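Polysaccharide biosynthesis protein CapD (Bacillus thuringiensis HD-771, PDB 6BWC) is Pen, an NADP-binding enzyme of the short-chain dehydrogenase type that takes part in CMP-pseudaminic acid biosynthesis, probably acting on UDP-N-acetylglucosamine. Local coordinates at residues C[137-140]-C[141-145]; C[97-100]-C[101-104]. The protein carries 2 engineered substitutions. One frame throughout, in Å; residues are numbered along the deposited sequence.

Contact 1 (C[137-140]-C[141-145]). With NAP (NADP nicotinamide-adenine-dinucleotide phosphate), chain N.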
ATOM      1  N   ASN C 137     -15.831 -20.577  15.531  1.00 13.90           N
ATOM      2  CA  ASN C 137     -14.436 -20.362  15.165  1.00 14.17           C
ATOM      3  C   ASN C 137     -14.253 -19.237  14.153  1.00 14.46           C
ATOM      4  O   ASN C 137     -15.228 -18.776  13.479  1.00 14.95           O
ATOM      5  CB  ASN C 137     -13.787 -21.649  14.659  1.00 14.18           C
ATOM      6  CG  ASN C 137     -14.607 -22.341  13.581  1.00 14.48           C
ATOM      7  OD1 ASN C 137     -14.842 -21.786  12.509  1.00 14.53           O
ATOM      8  ND2 ASN C 137     -15.025 -23.573  13.850  1.00 14.90           N
ATOM      9  N   ASN C 138     -12.992 -18.808  14.062  1.00 13.84           N
ATOM     10  CA  ASN C 138     -12.576 -17.727  13.178  1.00 13.15           C
ATOM     11  C   ASN C 138     -12.808 -18.152  11.755  1.00 12.90           C
ATOM     12  O   ASN C 138     -13.223 -17.348  10.950  1.00 12.71           O
ATOM     13  CB  ASN C 138     -11.101 -17.351  13.431  1.00 12.95           C
ATOM     14  CG  ASN C 138     -10.632 -16.164  12.607  1.00 12.76           C
ATOM     15  OD1 ASN C 138     -11.277 -15.119  12.564  1.00 12.77           O
ATOM     16  ND2 ASN C 138      -9.500 -16.313  11.966  1.00 12.64           N
ATOM     17  N   TYR C 139     -12.596 -19.431  11.449  1.00 13.29           N
ATOM     18  CA  TYR C 139     -12.803 -19.927  10.065  1.00 13.09           C
ATOM     19  C   TYR C 139     -14.243 -19.668   9.620  1.00 12.55           C
ATOM     20  O   TYR C 139     -14.482 -18.992   8.612  1.00 12.33           O
ATOM     21  CB  TYR C 139     -12.422 -21.407   9.913  1.00 13.06           C
ATOM     22  CG  TYR C 139     -12.878 -21.985   8.599  1.00 13.30           C
ATOM     23  CD1 TYR C 139     -12.483 -21.427   7.396  1.00 13.32           C
ATOM     24  CD2 TYR C 139     -13.736 -23.073   8.560  1.00 13.55           C
ATOM     25  CE1 TYR C 139     -12.927 -21.935   6.196  1.00 13.44           C
ATOM     26  CE2 TYR C 139     -14.168 -23.598   7.369  1.00 13.53           C
ATOM     27  CZ  TYR C 139     -13.766 -23.037   6.186  1.00 13.84           C
ATOM     28  OH  TYR C 139     -14.220 -23.607   4.993  1.00 14.65           O
ATOM     29  N   GLY C 140     -15.189 -20.164  10.403  1.00 12.25           N
ATOM     30  CA  GLY C 140     -16.607 -19.918  10.144  1.00 12.33           C
ATOM     31  C   GLY C 140     -16.991 -18.450  10.274  1.00 12.41           C
ATOM     32  O   GLY C 140     -17.949 -17.992   9.639  1.00 12.23           O
ATOM     33  N   ALA C 141     -16.257 -17.714  11.111  1.00 12.38           N
ATOM     34  CA  ALA C 141     -16.370 -16.258  11.123  1.00 12.22           C
ATOM     35  C   ALA C 141     -16.048 -15.634   9.772  1.00 11.90           C
ATOM     36  O   ALA C 141     -16.808 -14.819   9.284  1.00 11.63           O
ATOM     37  CB  ALA C 141     -15.514 -15.652  12.216  1.00 12.29           C
ATOM     38  N   THR C 142     -14.943 -16.041   9.159  1.00 12.20           N
ATOM     39  CA  THR C 142     -14.568 -15.536   7.819  1.00 12.14           C
ATOM     40  C   THR C 142     -15.525 -16.036   6.726  1.00 12.05           C
ATOM     41  O   THR C 142     -15.761 -15.335   5.741  1.00 12.14           O
ATOM     42  CB  THR C 142     -13.122 -15.902   7.391  1.00 11.97           C
ATOM     43  OG1 THR C 142     -12.950 -17.323   7.342  1.00 11.91           O
ATOM     44  CG2 THR C 142     -12.127 -15.356   8.344  1.00 12.12           C
ATOM     45  N   LYS C 143     -16.063 -17.234   6.858  1.00 11.97           N
ATOM     46  CA  LYS C 143     -16.970 -17.698   5.807  1.00 12.51           C
ATOM     47  C   LYS C 143     -18.328 -16.969   5.853  1.00 12.55           C
ATOM     48  O   LYS C 143     -18.874 -16.577   4.806  1.00 12.69           O
ATOM     49  CB  LYS C 143     -17.120 -19.219   5.822  1.00 12.73           C
ATOM     50  CG  LYS C 143     -15.868 -19.933   5.299  1.00 12.93           C
ATOM     51  CD  LYS C 143     -15.589 -19.645   3.826  1.00 13.09           C
ATOM     52  CE  LYS C 143     -14.884 -20.837   3.176  1.00 13.49           C
ATOM     53  NZ  LYS C 143     -14.175 -20.564   1.890  1.00 13.49           N
ATOM     54  N   LEU C 144     -18.846 -16.739   7.049  1.00 12.13           N
ATOM     55  CA  LEU C 144     -19.988 -15.857   7.187  1.00 11.95           C
ATOM     56  C   LEU C 144     -19.719 -14.509   6.526  1.00 11.68           C
ATOM     57  O   LEU C 144     -20.541 -14.026   5.725  1.00 12.00           O
ATOM     58  CB  LEU C 144     -20.341 -15.657   8.658  1.00 12.06           C
ATOM     59  CG  LEU C 144     -21.634 -14.921   8.997  1.00 12.13           C
ATOM     60  CD1 LEU C 144     -22.824 -15.481   8.234  1.00 12.33           C
ATOM     61  CD2 LEU C 144     -21.886 -15.059  10.482  1.00 12.22           C
ATOM     62  N   THR C 145     -18.564 -13.925   6.831  1.00 11.23           N
ATOM     63  CA  THR C 145     -18.191 -12.627   6.260  1.00 11.09           C
ATOM     64  C   THR C 145     -18.051 -12.688   4.737  1.00 11.17           C
ATOM     65  O   THR C 145     -18.620 -11.860   4.035  1.00 11.18           O
ATOM     66  CB  THR C 145     -16.923 -12.079   6.917  1.00 11.02           C
ATOM     67  OG1 THR C 145     -17.246 -11.664   8.241  1.00 10.94           O
ATOM     68  CG2 THR C 145     -16.359 -10.891   6.173  1.00 11.14           C
TER
HETATM   69  PA  NAP N 400      -7.828 -27.446  -0.699  1.00 11.89           P
HETATM   70  O1A NAP N 400      -7.574 -28.836  -1.209  1.00 11.76           O
HETATM   71  O2A NAP N 400      -6.940 -26.971   0.400  1.00 11.61           O
HETATM   72  O5B NAP N 400      -7.791 -26.404  -1.903  1.00 12.48           O
HETATM   73  C5B NAP N 400      -7.361 -25.061  -1.666  1.00 13.55           C
HETATM   74  C4B NAP N 400      -6.967 -24.415  -2.991  1.00 14.05           C
HETATM   75  O4B NAP N 400      -6.715 -23.016  -2.871  1.00 14.10           O
HETATM   76  C3B NAP N 400      -5.670 -25.001  -3.483  1.00 14.55           C
HETATM   77  O3B NAP N 400      -5.773 -24.956  -4.904  1.00 14.51           O
HETATM   78  C2B NAP N 400      -4.635 -24.055  -2.932  1.00 15.21           C
HETATM   79  O2B NAP N 400      -3.436 -24.231  -3.659  1.00 16.97           O
HETATM   80  C1B NAP N 400      -5.337 -22.709  -3.113  1.00 14.74           C
HETATM   81  N9A NAP N 400      -4.975 -21.536  -2.247  1.00 14.66           N
HETATM   82  C8A NAP N 400      -4.828 -21.445  -0.893  1.00 14.92           C
HETATM   83  N7A NAP N 400      -4.523 -20.165  -0.488  1.00 14.59           N
HETATM   84  C5A NAP N 400      -4.480 -19.414  -1.602  1.00 14.59           C
HETATM   85  C6A NAP N 400      -4.213 -17.997  -1.955  1.00 14.46           C
HETATM   86  N6A NAP N 400      -3.924 -17.076  -1.024  1.00 14.61           N
HETATM   87  N1A NAP N 400      -4.272 -17.631  -3.246  1.00 14.28           N
HETATM   88  C2A NAP N 400      -4.553 -18.504  -4.230  1.00 14.38           C
HETATM   89  N3A NAP N 400      -4.797 -19.803  -3.996  1.00 14.44           N
HETATM   90  C4A NAP N 400      -4.780 -20.314  -2.739  1.00 14.58           C
HETATM   91  O3  NAP N 400      -9.361 -27.230  -0.242  1.00 11.95           O
HETATM   92  PN  NAP N 400     -10.683 -27.989  -0.791  1.00 11.96           P
HETATM   93  O1N NAP N 400     -10.620 -28.227  -2.293  1.00 12.34           O
HETATM   94  O2N NAP N 400     -11.010 -29.110   0.146  1.00 11.96           O
HETATM   95  O5D NAP N 400     -11.811 -26.917  -0.464  1.00 12.19           O
HETATM   96  C5D NAP N 400     -12.089 -25.913  -1.409  1.00 12.66           C
HETATM   97  C4D NAP N 400     -13.100 -24.924  -0.836  1.00 13.08           C
HETATM   98  O4D NAP N 400     -14.179 -25.679  -0.268  1.00 13.12           O
HETATM   99  C3D NAP N 400     -12.621 -23.948   0.253  1.00 13.12           C
HETATM  100  O3D NAP N 400     -13.080 -22.636  -0.081  1.00 13.01           O
HETATM  101  C2D NAP N 400     -13.272 -24.422   1.531  1.00 13.32           C
HETATM  102  O2D NAP N 400     -13.611 -23.346   2.412  1.00 13.21           O
HETATM  103  C1D NAP N 400     -14.524 -25.126   1.008  1.00 13.49           C
HETATM  104  N1N NAP N 400     -15.047 -26.188   1.876  1.00 13.68           N
HETATM  105  C2N NAP N 400     -14.375 -27.350   1.935  1.00 14.03           C
HETATM  106  C3N NAP N 400     -14.774 -28.420   2.714  1.00 13.84           C
HETATM  107  C7N NAP N 400     -14.007 -29.694   2.802  1.00 14.26           C
HETATM  108  O7N NAP N 400     -14.343 -30.515   3.658  1.00 14.63           O
HETATM  109  N7N NAP N 400     -12.965 -29.943   2.005  1.00 14.44           N
HETATM  110  C4N NAP N 400     -16.032 -28.306   3.496  1.00 14.01           C
HETATM  111  C5N NAP N 400     -16.679 -26.995   3.366  1.00 13.95           C
HETATM  112  C6N NAP N 400     -16.182 -25.996   2.548  1.00 13.68           C
HETATM  113  P2B NAP N 400      -2.024 -23.691  -3.100  1.00 20.64           P
HETATM  114  O1X NAP N 400      -1.095 -24.400  -4.068  1.00 20.66           O
HETATM  115  O2X NAP N 400      -2.022 -22.196  -3.344  1.00 19.86           O
HETATM  116  O3X NAP N 400      -1.934 -24.106  -1.612  1.00 20.55           O
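Tyr139 and Lys143 face the cofactor from the first turns of helix 138-156, a local contact one turn apart in the beta-alpha-beta unit between strands 123-129 and 163-169. The lysine chain bends at its second torsion (chi2 -65°) and passes obliquely beside the tyrosine, CG lying 3.7 Å from Tyr139 CE1. Both polar ends then reach one hydroxyl of the nicotinamide ribose: Tyr139 OH is hydrogen-bonded at 2.7 Å to NAP O2D, which sits at the ring edge in its plane, while Lys143 NZ gives a bond of 3.1 Å to NAP O3D and a weak one to O2D. This is the YxxxK pair of the short-chain dehydrogenases, here spelled YGATK. Thr127 O takes another bond from the lysine, and the UDP-sugar lies close beside the tyrosine. Behind the pair, Tyr139 O is gripped twice, by Lys143 N at 2.9 Å and by Thr142 OG1 at 2.6 Å, the hydroxyl coming in the carbonyl plane on a lone pair. At the helix start Asn137 is the N-cap, its OD1 accepting from Gly140 N at 2.7 Å. Asn138 OD1 is hydrogen-bonded to Thr145 OG1 of a second subunit.

Contact 2 (C[97-100]-C[101-104]). With NAP (NADP nicotinamide-adenine-dinucleotide phosphate), chain N.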
ATOM      1  N   ASN C  97      -3.677 -18.827  13.309  1.00 14.12           N
ATOM      2  CA  ASN C  97      -3.214 -17.811  12.336  1.00 13.44           C
ATOM      3  C   ASN C  97      -4.434 -17.065  11.791  1.00 12.48           C
ATOM      4  O   ASN C  97      -4.759 -17.196  10.610  1.00 12.39           O
ATOM      5  CB  ASN C  97      -2.421 -18.478  11.189  1.00 13.85           C
ATOM      6  CG  ASN C  97      -1.337 -19.458  11.689  1.00 14.29           C
ATOM      7  OD1 ASN C  97      -0.184 -19.073  11.937  1.00 14.77           O
ATOM      8  ND2 ASN C  97      -1.699 -20.731  11.810  1.00 14.04           N
ATOM      9  N   PRO C  98      -5.141 -16.301  12.658  1.00 11.77           N
ATOM     10  CA  PRO C  98      -6.397 -15.719  12.249  1.00 11.43           C
ATOM     11  C   PRO C  98      -6.274 -14.512  11.362  1.00 11.57           C
ATOM     12  O   PRO C  98      -7.176 -14.308  10.541  1.00 12.34           O
ATOM     13  CB  PRO C  98      -7.063 -15.344  13.558  1.00 11.19           C
ATOM     14  CG  PRO C  98      -5.944 -15.021  14.430  1.00 11.34           C
ATOM     15  CD  PRO C  98      -4.883 -16.015  14.077  1.00 11.69           C
ATOM     16  N   PHE C  99      -5.215 -13.709  11.462  1.00 10.89           N
ATOM     17  CA  PHE C  99      -5.112 -12.648  10.473  1.00 10.43           C
ATOM     18  C   PHE C  99      -4.803 -13.209   9.060  1.00 10.40           C
ATOM     19  O   PHE C  99      -5.230 -12.645   8.059  1.00 10.14           O
ATOM     20  CB  PHE C  99      -4.146 -11.544  10.887  1.00 10.18           C
ATOM     21  CG  PHE C  99      -4.403 -10.234  10.169  1.00  9.95           C
ATOM     22  CD1 PHE C  99      -5.566  -9.476  10.451  1.00  9.76           C
ATOM     23  CD2 PHE C  99      -3.530  -9.773   9.194  1.00  9.43           C
ATOM     24  CE1 PHE C  99      -5.811  -8.282   9.797  1.00  9.54           C
ATOM     25  CE2 PHE C  99      -3.783  -8.589   8.546  1.00  9.43           C
ATOM     26  CZ  PHE C  99      -4.912  -7.838   8.842  1.00  9.42           C
ATOM     27  N   GLU C 100      -4.097 -14.331   8.984  1.00 10.51           N
ATOM     28  CA  GLU C 100      -3.867 -14.994   7.705  1.00 10.71           C
ATOM     29  C   GLU C 100      -5.179 -15.467   7.132  1.00 10.72           C
ATOM     30  O   GLU C 100      -5.444 -15.292   5.949  1.00 10.99           O
ATOM     31  CB  GLU C 100      -2.948 -16.195   7.871  1.00 11.01           C
ATOM     32  CG  GLU C 100      -1.531 -15.834   8.286  1.00 11.27           C
ATOM     33  CD  GLU C 100      -0.752 -15.223   7.134  1.00 11.57           C
ATOM     34  OE1 GLU C 100      -0.659 -15.881   6.068  1.00 11.33           O
ATOM     35  OE2 GLU C 100      -0.266 -14.076   7.287  1.00 11.55           O
ATOM     36  N   ALA C 101      -6.004 -16.063   7.976  1.00 10.55           N
ATOM     37  CA  ALA C 101      -7.356 -16.406   7.562  1.00 10.72           C
ATOM     38  C   ALA C 101      -8.176 -15.191   7.049  1.00 10.74           C
ATOM     39  O   ALA C 101      -8.964 -15.323   6.102  1.00 10.52           O
ATOM     40  CB  ALA C 101      -8.084 -17.107   8.696  1.00 10.70           C
ATOM     41  N   VAL C 102      -7.982 -14.023   7.664  1.00 10.78           N
ATOM     42  CA  VAL C 102      -8.643 -12.787   7.207  1.00 10.95           C
ATOM     43  C   VAL C 102      -8.187 -12.431   5.805  1.00 10.89           C
ATOM     44  O   VAL C 102      -9.023 -12.127   4.962  1.00 11.34           O
ATOM     45  CB  VAL C 102      -8.395 -11.539   8.111  1.00 11.03           C
ATOM     46  CG1 VAL C 102      -9.062 -10.293   7.548  1.00 10.84           C
ATOM     47  CG2 VAL C 102      -8.910 -11.768   9.517  1.00 11.41           C
ATOM     48  N   LEU C 103      -6.884 -12.446   5.558  1.00 10.72           N
ATOM     49  CA  LEU C 103      -6.366 -12.061   4.252  1.00 10.90           C
ATOM     50  C   LEU C 103      -6.872 -13.020   3.149  1.00 11.37           C
ATOM     51  O   LEU C 103      -7.408 -12.592   2.132  1.00 11.46           O
ATOM     52  CB  LEU C 103      -4.823 -11.969   4.266  1.00 10.76           C
ATOM     53  CG  LEU C 103      -4.163 -10.897   5.182  1.00 10.48           C
ATOM     54  CD1 LEU C 103      -2.643 -10.903   5.115  1.00 10.29           C
ATOM     55  CD2 LEU C 103      -4.668  -9.501   4.871  1.00 10.35           C
ATOM     56  N   THR C 104      -6.760 -14.314   3.378  1.00 11.91           N
ATOM     57  CA  THR C 104      -7.134 -15.279   2.367  1.00 12.44           C
ATOM     58  C   THR C 104      -8.670 -15.395   2.234  1.00 13.22           C
ATOM     59  O   THR C 104      -9.203 -15.317   1.112  1.00 13.36           O
ATOM     60  CB  THR C 104      -6.429 -16.623   2.658  1.00 12.63           C
ATOM     61  OG1 THR C 104      -5.001 -16.433   2.631  1.00 12.50           O
ATOM     62  CG2 THR C 104      -6.790 -17.692   1.629  1.00 12.89           C
TER
HETATM   63  PA  NAP N 400      -7.828 -27.446  -0.699  1.00 11.89           P
HETATM   64  O1A NAP N 400      -7.574 -28.836  -1.209  1.00 11.76           O
HETATM   65  O2A NAP N 400      -6.940 -26.971   0.400  1.00 11.61           O
HETATM   66  O5B NAP N 400      -7.791 -26.404  -1.903  1.00 12.48           O
HETATM   67  C5B NAP N 400      -7.361 -25.061  -1.666  1.00 13.55           C
HETATM   68  C4B NAP N 400      -6.967 -24.415  -2.991  1.00 14.05           C
HETATM   69  O4B NAP N 400      -6.715 -23.016  -2.871  1.00 14.10           O
HETATM   70  C3B NAP N 400      -5.670 -25.001  -3.483  1.00 14.55           C
HETATM   71  O3B NAP N 400      -5.773 -24.956  -4.904  1.00 14.51           O
HETATM   72  C2B NAP N 400      -4.635 -24.055  -2.932  1.00 15.21           C
HETATM   73  O2B NAP N 400      -3.436 -24.231  -3.659  1.00 16.97           O
HETATM   74  C1B NAP N 400      -5.337 -22.709  -3.113  1.00 14.74           C
HETATM   75  N9A NAP N 400      -4.975 -21.536  -2.247  1.00 14.66           N
HETATM   76  C8A NAP N 400      -4.828 -21.445  -0.893  1.00 14.92           C
HETATM   77  N7A NAP N 400      -4.523 -20.165  -0.488  1.00 14.59           N
HETATM   78  C5A NAP N 400      -4.480 -19.414  -1.602  1.00 14.59           C
HETATM   79  C6A NAP N 400      -4.213 -17.997  -1.955  1.00 14.46           C
HETATM   80  N6A NAP N 400      -3.924 -17.076  -1.024  1.00 14.61           N
HETATM   81  N1A NAP N 400      -4.272 -17.631  -3.246  1.00 14.28           N
HETATM   82  C2A NAP N 400      -4.553 -18.504  -4.230  1.00 14.38           C
HETATM   83  N3A NAP N 400      -4.797 -19.803  -3.996  1.00 14.44           N
HETATM   84  C4A NAP N 400      -4.780 -20.314  -2.739  1.00 14.58           C
HETATM   85  O3  NAP N 400      -9.361 -27.230  -0.242  1.00 11.95           O
HETATM   86  PN  NAP N 400     -10.683 -27.989  -0.791  1.00 11.96           P
HETATM   87  O1N NAP N 400     -10.620 -28.227  -2.293  1.00 12.34           O
HETATM   88  O2N NAP N 400     -11.010 -29.110   0.146  1.00 11.96           O
HETATM   89  O5D NAP N 400     -11.811 -26.917  -0.464  1.00 12.19           O
HETATM   90  C5D NAP N 400     -12.089 -25.913  -1.409  1.00 12.66           C
HETATM   91  C4D NAP N 400     -13.100 -24.924  -0.836  1.00 13.08           C
HETATM   92  O4D NAP N 400     -14.179 -25.679  -0.268  1.00 13.12           O
HETATM   93  C3D NAP N 400     -12.621 -23.948   0.253  1.00 13.12           C
HETATM   94  O3D NAP N 400     -13.080 -22.636  -0.081  1.00 13.01           O
HETATM   95  C2D NAP N 400     -13.272 -24.422   1.531  1.00 13.32           C
HETATM   96  O2D NAP N 400     -13.611 -23.346   2.412  1.00 13.21           O
HETATM   97  C1D NAP N 400     -14.524 -25.126   1.008  1.00 13.49           C
HETATM   98  N1N NAP N 400     -15.047 -26.188   1.876  1.00 13.68           N
HETATM   99  C2N NAP N 400     -14.375 -27.350   1.935  1.00 14.03           C
HETATM  100  C3N NAP N 400     -14.774 -28.420   2.714  1.00 13.84           C
HETATM  101  C7N NAP N 400     -14.007 -29.694   2.802  1.00 14.26           C
HETATM  102  O7N NAP N 400     -14.343 -30.515   3.658  1.00 14.63           O
HETATM  103  N7N NAP N 400     -12.965 -29.943   2.005  1.00 14.44           N
HETATM  104  C4N NAP N 400     -16.032 -28.306   3.496  1.00 14.01           C
HETATM  105  C5N NAP N 400     -16.679 -26.995   3.366  1.00 13.95           C
HETATM  106  C6N NAP N 400     -16.182 -25.996   2.548  1.00 13.68           C
HETATM  107  P2B NAP N 400      -2.024 -23.691  -3.100  1.00 20.64           P
HETATM  108  O1X NAP N 400      -1.095 -24.400  -4.068  1.00 20.66           O
HETATM  109  O2X NAP N 400      -2.022 -22.196  -3.344  1.00 19.86           O
HETATM  110  O3X NAP N 400      -1.934 -24.106  -1.612  1.00 20.55           O
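The Phe99 ring meets two aliphatic side chains of the next turn, neither squarely over a face nor at an edge. Val102 CG2 lies 4.2 Å from Phe99 CD1, and at the meta carbon Leu103 CD2 comes to 3.9 Å from Phe99 CE2, both obliquely. With CG anti to the backbone N (chi1 -158°), the ring stands out from the helix and leans toward the next turn, its end coming nearer although the CB bond points away from 101-104. Beneath this apolar patch four i to i+4 bonds run from Ala101 N to Asn97 O (3.1 Å) through to Thr104 N to Glu100 O (3.0 Å). Asn97 holds the N-cap position without a side-chain capping bond; its ND2 donates to Phe93 O of the helix before. Glu100 turns away from the ring and makes a salt bridge to Arg67, which also bonds Thr104 OG1. Thr104 brings the helix to the cofactor: its OG1 is 3.9 Å from NAP N6A and its CG2 4.0 Å from NAP N7A, van der Waals neighbours of the adenine. The first turns of helix 98-118 lie beside helix 138-156, while Phe99 and Val102 pack on Gln110 and Ile106 of a second subunit.

In the fold
Contact 2 comes first along the chain, at the start of helix 98-118; contact 1 follows at the start of helix 138-156, with strand 123-129 of the central sheet between them. Their centres are 10 Å apart, and the two helix starts touch where Asn138 meets Pro98 and Ala101 and where Thr142 meets Ala101. Both reach the same NADP from different ends: contact 1 holds the nicotinamide ribose, contact 2 borders the adenine. Other sides of these helices press on a second subunit, an arrangement consistent with the four-helix bundle by which many short-chain dehydrogenases dimerise, two helices from each subunit. The same two helices thus contribute to both the cofactor pocket and a subunit interface.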